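Local coordinates for protein mannitol dehydrogenase (Helicobacter pylori, PDB 3TWO) that probably catalyses the NADP(H)-dependent interconversion of cinnamyl alcohols and cinnamaldehydes, as a zinc-containing member of the medium-chain alcohol dehydrogenase family, at residues B[34-39]-B[131-136]; B[83-88]-B[144-149]; B[313-318]-B[338-343]. One frame throughout, in Å; residues are numbered along the deposited sequence.

Interaction 1: B[34-39]-B[131-136]; sequences IDILYA and GYSNNI
I36 points its side chain at the backbone of 131-136. Its chi1 of -65° sets CG1 beside its own backbone N, near N135 CA and S133 O. I36 CB lies 3.4 Å from S133 O, and I36 CD1 sits among S133 O, N135 O and the side chain of I136, whose CB is 4.1 Å away. A branched, wholly apolar residue suits this buried place, where CD1 meets the side chain of I136 and I66 of strand 65-73 touches I36 too.

I34 and I136 form an antiparallel hydrogen-bonded pair. I34 N donates to I136 O at 2.8 Å, nearly straight at 173°, and I136 N returns a bond to I34 O. Their side chains share one face of the sheet and touch through I34 CB and I136 CG2, 4.0 Å apart. Two residues on, I36 N donates to N134 O at 3.0 Å, from well above that carbonyl plane. D35 and N135 occupy the other face, where N135 hydrogen-bonds S5 and Q4.

Farther along, A39 CB comes within 3.4 Å of G131 O, and its small methyl fits at the edge of the Y132 ring. This is antiparallel pairing inside the GroES-like domain of an alcohol dehydrogenase, with strand 135-139 joined to the long strand 31-40.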
loop_
_atom_site.group_PDB
_atom_site.type_symbol
_atom_site.label_atom_id
_atom_site.label_comp_id
_atom_site.label_asym_id
_atom_site.label_seq_id
_atom_site.Cartn_x
_atom_site.Cartn_y
_atom_site.Cartn_z
ATOM N N ILE B 34 -30.315 -16.778 -19.570
ATOM C CA ILE B 34 -29.512 -16.257 -20.638
ATOM C C ILE B 34 -28.954 -17.416 -21.411
ATOM O O ILE B 34 -28.363 -18.338 -20.823
ATOM C CB ILE B 34 -28.365 -15.419 -20.047
ATOM C CG1 ILE B 34 -28.934 -14.149 -19.351
ATOM C CG2 ILE B 34 -27.313 -15.136 -21.137
ATOM C CD1 ILE B 34 -27.935 -13.369 -18.445
ATOM N N ASP B 35 -29.151 -17.392 -22.723
ATOM C CA ASP B 35 -28.429 -18.271 -23.631
ATOM C C ASP B 35 -27.059 -17.652 -23.888
ATOM O O ASP B 35 -26.983 -16.524 -24.361
ATOM C CB ASP B 35 -29.137 -18.378 -24.999
ATOM C CG ASP B 35 -29.972 -19.622 -25.122
ATOM O OD1 ASP B 35 -30.481 -20.134 -24.101
ATOM O OD2 ASP B 35 -30.133 -20.100 -26.272
ATOM N N ILE B 36 -26.007 -18.407 -23.633
ATOM C CA ILE B 36 -24.637 -17.893 -23.716
ATOM C C ILE B 36 -24.074 -18.035 -25.141
ATOM O O ILE B 36 -24.059 -19.133 -25.708
ATOM C CB ILE B 36 -23.743 -18.597 -22.717
ATOM C CG1 ILE B 36 -24.189 -18.260 -21.286
ATOM C CG2 ILE B 36 -22.257 -18.212 -22.916
ATOM C CD1 ILE B 36 -23.359 -18.973 -20.201
ATOM N N LEU B 37 -23.645 -16.918 -25.727
ATOM C CA LEU B 37 -23.129 -16.903 -27.113
ATOM C C LEU B 37 -21.593 -16.932 -27.089
ATOM O O LEU B 37 -20.952 -17.722 -27.816
ATOM C CB LEU B 37 -23.691 -15.695 -27.926
ATOM C CG LEU B 37 -25.223 -15.538 -28.195
ATOM C CD1 LEU B 37 -25.446 -14.703 -29.456
ATOM C CD2 LEU B 37 -25.892 -16.800 -28.425
ATOM N N TYR B 38 -20.989 -16.114 -26.237
ATOM C CA TYR B 38 -19.526 -16.046 -26.125
ATOM C C TYR B 38 -19.063 -16.081 -24.679
ATOM O O TYR B 38 -19.715 -15.481 -23.796
ATOM C CB TYR B 38 -18.975 -14.804 -26.820
ATOM C CG TYR B 38 -19.351 -14.801 -28.312
ATOM C CD1 TYR B 38 -20.502 -14.111 -28.769
ATOM C CD2 TYR B 38 -18.599 -15.552 -29.245
ATOM C CE1 TYR B 38 -20.894 -14.125 -30.159
ATOM C CE2 TYR B 38 -18.965 -15.584 -30.634
ATOM C CZ TYR B 38 -20.129 -14.871 -31.054
ATOM O OH TYR B 38 -20.476 -14.875 -32.361
ATOM N N ALA B 39 -17.963 -16.835 -24.441
ATOM C CA ALA B 39 -17.406 -16.967 -23.107
ATOM C C ALA B 39 -15.911 -16.701 -23.184
ATOM O O ALA B 39 -15.172 -17.475 -23.813
ATOM C CB ALA B 39 -17.686 -18.327 -22.522
ATOM N N GLY B 131 -19.393 -19.770 -16.975
ATOM C CA GLY B 131 -19.756 -19.375 -18.301
ATOM C C GLY B 131 -19.314 -20.291 -19.416
ATOM O O GLY B 131 -19.756 -20.079 -20.555
ATOM N N TYR B 132 -18.484 -21.331 -19.136
ATOM C CA TYR B 132 -18.161 -22.322 -20.214
ATOM C C TYR B 132 -19.336 -23.278 -20.436
ATOM O O TYR B 132 -19.195 -24.474 -20.276
ATOM C CB TYR B 132 -16.900 -23.198 -19.934
ATOM C CG TYR B 132 -15.586 -22.515 -19.661
ATOM C CD1 TYR B 132 -15.391 -21.125 -19.890
ATOM C CD2 TYR B 132 -14.520 -23.256 -19.193
ATOM C CE1 TYR B 132 -14.133 -20.502 -19.608
ATOM C CE2 TYR B 132 -13.218 -22.631 -18.955
ATOM C CZ TYR B 132 -13.056 -21.272 -19.140
ATOM O OH TYR B 132 -11.827 -20.682 -18.824
ATOM N N SER B 133 -20.509 -22.751 -20.746
ATOM C CA SER B 133 -21.730 -23.559 -20.750
ATOM C C SER B 133 -22.734 -22.872 -21.667
ATOM O O SER B 133 -22.492 -21.729 -22.106
ATOM C CB SER B 133 -22.291 -23.654 -19.326
ATOM O OG SER B 133 -22.751 -22.397 -18.835
ATOM N N ASN B 134 -23.883 -23.517 -21.909
ATOM C CA ASN B 134 -24.802 -23.014 -22.921
ATOM C C ASN B 134 -25.806 -22.011 -22.377
ATOM O O ASN B 134 -26.476 -21.334 -23.150
ATOM C CB ASN B 134 -25.520 -24.168 -23.676
ATOM C CG ASN B 134 -26.410 -25.034 -22.766
ATOM O OD1 ASN B 134 -27.329 -25.736 -23.241
ATOM N ND2 ASN B 134 -26.142 -25.020 -21.492
ATOM N N ASN B 135 -25.937 -21.932 -21.049
ATOM C CA ASN B 135 -26.884 -20.990 -20.484
ATOM C C ASN B 135 -26.506 -20.693 -19.048
ATOM O O ASN B 135 -25.630 -21.372 -18.498
ATOM C CB ASN B 135 -28.347 -21.540 -20.594
ATOM C CG ASN B 135 -28.571 -22.799 -19.777
ATOM O OD1 ASN B 135 -28.054 -22.941 -18.663
ATOM N ND2 ASN B 135 -29.397 -23.721 -20.306
ATOM N N ILE B 136 -27.183 -19.716 -18.445
ATOM C CA ILE B 136 -26.935 -19.341 -17.063
ATOM C C ILE B 136 -28.201 -18.621 -16.582
ATOM O O ILE B 136 -28.930 -17.981 -17.415
ATOM C CB ILE B 136 -25.650 -18.471 -16.886
ATOM C CG1 ILE B 136 -25.229 -18.429 -15.413
ATOM C CG2 ILE B 136 -25.822 -17.053 -17.434
ATOM C CD1 ILE B 136 -23.910 -17.776 -15.164
#

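Interaction 2: B[83-88]-B[144-149]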
loop_
_atom_site.group_PDB
_atom_site.type_symbol
_atom_site.label_atom_id
_atom_site.label_comp_id
_atom_site.label_asym_id
_atom_site.label_seq_id
_atom_site.Cartn_x
_atom_site.Cartn_y
_atom_site.Cartn_z
ATOM N N GLY B 83 -35.031 -11.522 -25.820
ATOM C CA GLY B 83 -34.348 -10.897 -26.956
ATOM C C GLY B 83 -33.245 -9.916 -26.588
ATOM O O GLY B 83 -32.334 -9.688 -27.411
ATOM N N ASP B 84 -33.286 -9.346 -25.372
ATOM C CA ASP B 84 -32.197 -8.395 -24.958
ATOM C C ASP B 84 -30.801 -8.997 -25.012
ATOM O O ASP B 84 -30.581 -10.173 -24.609
ATOM C CB ASP B 84 -32.378 -7.851 -23.533
ATOM C CG ASP B 84 -33.458 -6.791 -23.434
ATOM O OD1 ASP B 84 -34.027 -6.383 -24.468
ATOM O OD2 ASP B 84 -33.778 -6.392 -22.292
ATOM N N VAL B 85 -29.848 -8.181 -25.446
ATOM C CA VAL B 85 -28.449 -8.612 -25.475
ATOM C C VAL B 85 -27.743 -8.173 -24.184
ATOM O O VAL B 85 -27.805 -7.006 -23.794
ATOM C CB VAL B 85 -27.708 -8.129 -26.778
ATOM C CG1 VAL B 85 -26.354 -8.771 -26.812
ATOM C CG2 VAL B 85 -28.498 -8.541 -28.072
ATOM N N VAL B 86 -27.060 -9.107 -23.516
ATOM C CA VAL B 86 -26.615 -8.862 -22.178
ATOM C C VAL B 86 -25.280 -9.472 -21.834
ATOM O O VAL B 86 -24.814 -10.365 -22.501
ATOM C CB VAL B 86 -27.666 -9.429 -21.141
ATOM C CG1 VAL B 86 -28.969 -8.678 -21.228
ATOM C CG2 VAL B 86 -27.909 -10.901 -21.383
ATOM N N GLY B 87 -24.680 -9.052 -20.722
ATOM C CA GLY B 87 -23.458 -9.705 -20.271
ATOM C C GLY B 87 -23.545 -10.061 -18.814
ATOM O O GLY B 87 -24.332 -9.442 -18.048
ATOM N N VAL B 88 -22.755 -11.074 -18.422
ATOM C CA VAL B 88 -22.598 -11.464 -17.028
ATOM C C VAL B 88 -21.103 -11.516 -16.687
ATOM O O VAL B 88 -20.278 -12.007 -17.505
ATOM C CB VAL B 88 -23.300 -12.831 -16.734
ATOM C CG1 VAL B 88 -23.123 -13.266 -15.267
ATOM C CG2 VAL B 88 -24.772 -12.730 -17.109
ATOM N N ILE B 144 -25.693 -7.238 -17.080
ATOM C CA ILE B 144 -25.280 -5.994 -17.717
ATOM C C ILE B 144 -26.034 -5.854 -19.046
ATOM O O ILE B 144 -26.106 -6.822 -19.808
ATOM C CB ILE B 144 -23.716 -6.021 -17.951
ATOM C CG1 ILE B 144 -22.999 -6.344 -16.593
ATOM C CG2 ILE B 144 -23.210 -4.756 -18.751
ATOM C CD1 ILE B 144 -23.455 -5.463 -15.403
ATOM N N SER B 145 -26.552 -4.664 -19.343
ATOM C CA SER B 145 -27.233 -4.436 -20.597
ATOM C C SER B 145 -26.222 -4.104 -21.717
ATOM O O SER B 145 -25.286 -3.340 -21.512
ATOM C CB SER B 145 -28.187 -3.278 -20.419
ATOM O OG SER B 145 -28.563 -2.860 -21.663
ATOM N N VAL B 146 -26.377 -4.723 -22.882
ATOM C CA VAL B 146 -25.371 -4.561 -23.953
ATOM C C VAL B 146 -26.084 -4.102 -25.225
ATOM O O VAL B 146 -27.145 -4.668 -25.574
ATOM C CB VAL B 146 -24.648 -5.882 -24.251
ATOM C CG1 VAL B 146 -23.810 -5.776 -25.541
ATOM C CG2 VAL B 146 -23.776 -6.306 -23.034
ATOM N N ASP B 147 -25.535 -3.085 -25.900
ATOM C CA ASP B 147 -26.115 -2.587 -27.166
ATOM C C ASP B 147 -26.286 -3.719 -28.172
ATOM O O ASP B 147 -25.338 -4.426 -28.437
ATOM C CB ASP B 147 -25.150 -1.589 -27.802
ATOM C CG ASP B 147 -25.784 -0.848 -28.933
ATOM O OD1 ASP B 147 -26.124 -1.421 -29.995
ATOM O OD2 ASP B 147 -26.014 0.333 -28.716
ATOM N N LYS B 148 -27.457 -3.866 -28.764
ATOM C CA LYS B 148 -27.738 -4.959 -29.709
ATOM C C LYS B 148 -26.849 -5.017 -30.981
ATOM O O LYS B 148 -26.746 -6.082 -31.632
ATOM C CB LYS B 148 -29.225 -4.987 -30.077
ATOM C CG LYS B 148 -29.799 -3.626 -30.475
ATOM C CD LYS B 148 -30.945 -3.711 -31.516
ATOM C CE LYS B 148 -31.413 -2.309 -31.934
ATOM N NZ LYS B 148 -32.911 -2.186 -31.833
ATOM N N ASN B 149 -26.200 -3.904 -31.340
ATOM C CA ASN B 149 -25.257 -3.922 -32.480
ATOM C C ASN B 149 -23.767 -4.069 -32.134
ATOM O O ASN B 149 -22.947 -4.163 -33.023
ATOM C CB ASN B 149 -25.459 -2.716 -33.387
ATOM C CG ASN B 149 -26.779 -2.783 -34.132
ATOM O OD1 ASN B 149 -27.690 -2.013 -33.829
ATOM N ND2 ASN B 149 -26.905 -3.725 -35.096
#
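V85 turns its two methyls over the segment 144-149: CG1 meets V146 CG1 at 4.1 Å, while CG2 lies 4.0 Å from K148 CA and close to K148 CB. The two valines cross obliquely; V85 and K148 meet at about a right angle. K148 meets the methyl with CA and CB, and the rest of its chain runs off from V85. With CG1 anti to the backbone N (chi1 -172°) and CG2 beside that nitrogen, each branch of V85 has its own partner.

The setting is a short antiparallel ladder at one end of the mixed sheet in the GroES-like domain, where strand 85-88 lies between strands 65-73 and 144-145. G87 and I144 make the hydrogen-bonded pair: G87 N donates to I144 O, and I144 N donates to G87 O, both at 2.8 Å. Next to them, V86 and S145 form a non-hydrogen-bonded pair. S145 is partly exposed, where a small polar residue fits; V86 is buried against F80, V143 and I34. A further bond, V146 N to V85 O, is more bent, with 144° at the hydrogen.

Beta-branched residues favour extended backbone and fill the space beside it, which fits V85, V86, I144 and V146. I144 and V146 also face helix 296-308, through V303 and I307 among others, and V85 and V146 share L152 of helix 152-155. D147 then closes an Asx turn, its OD1 accepting from N149 N through the anti lone pair.

G87 has no side chain of its own on the face shared with I144, and there V146 CG2 approaches the backbone directly, standing 3.7 Å from G87 N.

Interaction 3: B[313-318]-B[338-343]. With NDP (NADPH dihydro-nicotinamide-adenine-dinucleotide phosphate), chain F.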
loop_
_atom_site.group_PDB
_atom_site.type_symbol
_atom_site.label_atom_id
_atom_site.label_comp_id
_atom_site.label_asym_id
_atom_site.label_seq_id
_atom_site.Cartn_x
_atom_site.Cartn_y
_atom_site.Cartn_z
ATOM N N PRO B 313 -11.355 -5.614 -26.298
ATOM C CA PRO B 313 -10.239 -6.599 -26.267
ATOM C C PRO B 313 -9.894 -7.156 -27.639
ATOM O O PRO B 313 -10.751 -7.267 -28.571
ATOM C CB PRO B 313 -10.786 -7.746 -25.401
ATOM C CG PRO B 313 -12.324 -7.567 -25.466
ATOM C CD PRO B 313 -12.516 -6.052 -25.488
ATOM N N GLU B 314 -8.632 -7.487 -27.761
ATOM C CA GLU B 314 -8.069 -8.255 -28.865
ATOM C C GLU B 314 -8.378 -9.717 -28.527
ATOM O O GLU B 314 -7.937 -10.241 -27.487
ATOM C CB GLU B 314 -6.552 -8.086 -28.826
ATOM C CG GLU B 314 -6.079 -6.678 -28.981
ATOM C CD GLU B 314 -6.394 -6.217 -30.356
ATOM O OE1 GLU B 314 -5.989 -6.960 -31.290
ATOM O OE2 GLU B 314 -7.073 -5.167 -30.510
ATOM N N ILE B 315 -9.129 -10.380 -29.378
ATOM C CA ILE B 315 -9.577 -11.730 -29.032
ATOM C C ILE B 315 -9.234 -12.684 -30.135
ATOM O O ILE B 315 -9.066 -12.277 -31.296
ATOM C CB ILE B 315 -11.100 -11.815 -28.748
ATOM C CG1 ILE B 315 -11.883 -11.486 -30.032
ATOM C CG2 ILE B 315 -11.493 -10.773 -27.709
ATOM C CD1 ILE B 315 -12.768 -12.565 -30.438
ATOM N N ASP B 316 -9.124 -13.952 -29.739
ATOM C CA ASP B 316 -9.010 -15.062 -30.647
ATOM C C ASP B 316 -10.133 -16.057 -30.330
ATOM O O ASP B 316 -10.169 -16.592 -29.235
ATOM C CB ASP B 316 -7.644 -15.742 -30.443
ATOM C CG ASP B 316 -6.480 -14.905 -30.993
ATOM O OD1 ASP B 316 -5.570 -14.504 -30.198
ATOM O OD2 ASP B 316 -6.460 -14.608 -32.229
ATOM N N LEU B 317 -10.984 -16.316 -31.312
ATOM C CA LEU B 317 -12.133 -17.201 -31.194
ATOM C C LEU B 317 -11.750 -18.659 -31.261
ATOM O O LEU B 317 -11.163 -19.081 -32.219
ATOM C CB LEU B 317 -13.084 -17.021 -32.391
ATOM C CG LEU B 317 -14.118 -15.925 -32.298
ATOM C CD1 LEU B 317 -15.028 -15.962 -33.589
ATOM C CD2 LEU B 317 -14.932 -16.104 -31.019
ATOM N N ILE B 318 -12.161 -19.418 -30.275
ATOM C CA ILE B 318 -11.931 -20.848 -30.238
ATOM C C ILE B 318 -13.220 -21.596 -29.884
ATOM O O ILE B 318 -14.315 -20.958 -29.711
ATOM C CB ILE B 318 -10.807 -21.181 -29.245
ATOM C CG1 ILE B 318 -11.153 -20.787 -27.806
ATOM C CG2 ILE B 318 -9.438 -20.540 -29.711
ATOM C CD1 ILE B 318 -10.087 -21.369 -26.779
ATOM N N ARG B 338 -6.838 -12.132 -25.402
ATOM C CA ARG B 338 -7.937 -12.949 -24.865
ATOM C C ARG B 338 -8.297 -14.052 -25.833
ATOM O O ARG B 338 -8.364 -13.801 -27.063
ATOM C CB ARG B 338 -9.183 -12.085 -24.526
ATOM C CG ARG B 338 -9.208 -11.614 -23.057
ATOM C CD ARG B 338 -9.750 -12.741 -22.162
ATOM N NE ARG B 338 -9.980 -12.344 -20.781
ATOM C CZ ARG B 338 -9.050 -12.323 -19.825
ATOM N NH1 ARG B 338 -7.775 -12.571 -20.121
ATOM N NH2 ARG B 338 -9.394 -11.971 -18.592
ATOM N N TYR B 339 -8.551 -15.251 -25.290
ATOM C CA TYR B 339 -9.307 -16.320 -26.009
ATOM C C TYR B 339 -10.794 -16.190 -25.692
ATOM O O TYR B 339 -11.183 -15.859 -24.530
ATOM C CB TYR B 339 -8.856 -17.735 -25.609
ATOM C CG TYR B 339 -7.452 -18.092 -26.082
ATOM C CD1 TYR B 339 -6.360 -18.060 -25.186
ATOM C CD2 TYR B 339 -7.205 -18.419 -27.418
ATOM C CE1 TYR B 339 -5.069 -18.393 -25.623
ATOM C CE2 TYR B 339 -5.926 -18.736 -27.870
ATOM C CZ TYR B 339 -4.878 -18.730 -26.975
ATOM O OH TYR B 339 -3.629 -19.027 -27.426
ATOM N N VAL B 340 -11.629 -16.407 -26.717
ATOM C CA VAL B 340 -13.059 -16.374 -26.493
ATOM C C VAL B 340 -13.715 -17.612 -27.115
ATOM O O VAL B 340 -13.442 -17.945 -28.293
ATOM C CB VAL B 340 -13.700 -15.128 -27.043
ATOM C CG1 VAL B 340 -15.208 -15.297 -26.960
ATOM C CG2 VAL B 340 -13.232 -13.867 -26.275
ATOM N N ILE B 341 -14.555 -18.292 -26.328
ATOM C CA ILE B 341 -15.200 -19.524 -26.810
ATOM C C ILE B 341 -16.489 -19.198 -27.531
ATOM O O ILE B 341 -17.341 -18.482 -27.022
ATOM C CB ILE B 341 -15.510 -20.533 -25.688
ATOM C CG1 ILE B 341 -14.233 -20.900 -24.885
ATOM C CG2 ILE B 341 -16.181 -21.794 -26.294
ATOM C CD1 ILE B 341 -14.528 -21.541 -23.550
ATOM N N ASP B 342 -16.624 -19.725 -28.730
ATOM C CA ASP B 342 -17.851 -19.518 -29.462
ATOM C C ASP B 342 -18.788 -20.661 -29.043
ATOM O O ASP B 342 -18.652 -21.816 -29.481
ATOM C CB ASP B 342 -17.525 -19.412 -30.967
ATOM C CG ASP B 342 -18.747 -19.477 -31.845
ATOM O OD1 ASP B 342 -19.834 -19.850 -31.382
ATOM O OD2 ASP B 342 -18.576 -19.189 -33.026
ATOM N N MET B 343 -19.674 -20.332 -28.102
ATOM C CA MET B 343 -20.451 -21.333 -27.424
ATOM C C MET B 343 -21.504 -22.012 -28.305
ATOM O O MET B 343 -21.683 -23.243 -28.222
ATOM C CB MET B 343 -21.087 -20.797 -26.137
ATOM C CG MET B 343 -21.459 -21.899 -25.188
ATOM S SD MET B 343 -19.972 -22.698 -24.498
ATOM C CE MET B 343 -18.902 -21.320 -24.288
HETATM P PA NDP F . -3.305 -13.635 -18.980
HETATM O O1A NDP F . -2.242 -14.651 -18.942
HETATM O O2A NDP F . -3.869 -12.931 -20.271
HETATM O O5B NDP F . -2.184 -12.450 -19.000
HETATM C C5B NDP F . -0.989 -12.441 -18.051
HETATM C C4B NDP F . 0.139 -11.675 -18.733
HETATM O O4B NDP F . 1.303 -11.333 -17.871
HETATM C C3B NDP F . 0.667 -12.518 -19.915
HETATM O O3B NDP F . 0.771 -11.623 -21.087
HETATM C C2B NDP F . 2.071 -12.954 -19.417
HETATM O O2B NDP F . 2.899 -13.070 -20.589
HETATM C C1B NDP F . 2.534 -11.711 -18.620
HETATM N N9A NDP F . 3.445 -12.034 -17.498
HETATM C C8A NDP F . 3.428 -13.182 -16.782
HETATM N N7A NDP F . 4.350 -13.058 -15.841
HETATM C C5A NDP F . 4.935 -11.869 -15.954
HETATM C C6A NDP F . 5.939 -11.228 -15.253
HETATM N N6A NDP F . 6.597 -11.794 -14.183
HETATM N N1A NDP F . 6.277 -10.015 -15.677
HETATM C C2A NDP F . 5.687 -9.402 -16.680
HETATM N N3A NDP F . 4.722 -9.980 -17.354
HETATM C C4A NDP F . 4.348 -11.224 -17.007
HETATM O O3 NDP F . -3.856 -13.101 -17.601
HETATM P PN NDP F . -5.088 -12.224 -17.391
HETATM O O1N NDP F . -4.902 -10.859 -17.933
HETATM O O2N NDP F . -6.452 -12.896 -17.702
HETATM O O5D NDP F . -5.100 -12.143 -15.819
HETATM C C5D NDP F . -3.819 -11.737 -15.132
HETATM C C4D NDP F . -3.947 -11.937 -13.563
HETATM O O4D NDP F . -5.033 -11.055 -13.223
HETATM C C3D NDP F . -4.349 -13.360 -13.086
HETATM O O3D NDP F . -3.612 -13.658 -11.869
HETATM C C2D NDP F . -5.870 -13.189 -12.865
HETATM O O2D NDP F . -6.317 -14.065 -11.890
HETATM C C1D NDP F . -5.903 -11.753 -12.292
HETATM N N1N NDP F . -7.265 -11.120 -12.279
HETATM C C2N NDP F . -7.631 -10.363 -11.144
HETATM C C3N NDP F . -8.874 -9.753 -11.074
HETATM C C7N NDP F . -9.198 -8.871 -9.870
HETATM O O7N NDP F . -8.289 -8.377 -9.183
HETATM N N7N NDP F . -10.465 -8.479 -9.797
HETATM C C4N NDP F . -9.794 -9.930 -12.134
HETATM C C5N NDP F . -9.426 -10.658 -13.303
HETATM C C6N NDP F . -8.187 -11.260 -13.380
HETATM P P2B NDP F . 3.918 -14.235 -20.811
HETATM O O1X NDP F . 3.584 -14.766 -22.326
HETATM O O2X NDP F . 5.282 -13.765 -20.550
HETATM O O3X NDP F . 3.501 -15.423 -19.839
#
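The NADPH pocket and a beta-alpha-beta unit meet here: strand 315-318, helix 323-331 and strand 338-342 form the unit, and R338, first residue of its second strand, reaches the cofactor. The strands run parallel in register, joined by five backbone bonds from R338 N to E314 O at one end to D342 N to I318 O, 2.8 Å, at the other.

Side chains alternate between the faces. On one, I315 CG2 packs on V340 CG2 at 3.8 Å, and L317 CD2 lies across V340 CG1. On the opposite face, I318 CG2 approaches Y339 CD2 at 3.8 Å, oblique to the ring, while Y339 OH bonds N329 of the connecting helix. Branched aliphatic residues suit these extended positions. D342 ends the strand as N-cap of the next helix, its OD1 accepting from K345 N.

The R338 chain bends at chi2 (-81°), and its guanidinium ends at the cofactor's pyrophosphate. NH1 donates to NDP O2N at 2.8 Å, and NH2 adds a weak bond to the same oxygen at 3.2 Å, with O2N near the guanidinium plane. NE forms a salt bridge with E65. Arginine suits this place because its flat, multiply donating cation can serve both acids; with NE on E65 and NH1 and NH2 on O2N, it would partly offset the phosphate's negative charge.

In the fold
Of the contact segments, 34-39 on strand 31-40 comes first from the N terminus, then 83-88. Interaction 1 closes a loop of 91 residues when the chain returns at 131-136; interaction 2 closes one of 55 residues at 144-149, just after strand 135-139. Their segments alternate, so the two loops cross rather than nest, and they touch where I34 CD1 packs on the methyls of V86 and V88. Interaction 3 follows in series, a local closure across 19 residues after the Rossmann-type part of the chain. Strand 338-342 then pairs with strand 31-40, through A39 and I341, so all three contacts reach one mixed sheet and the C-terminal end of the chain is tied to the GroES-like domain.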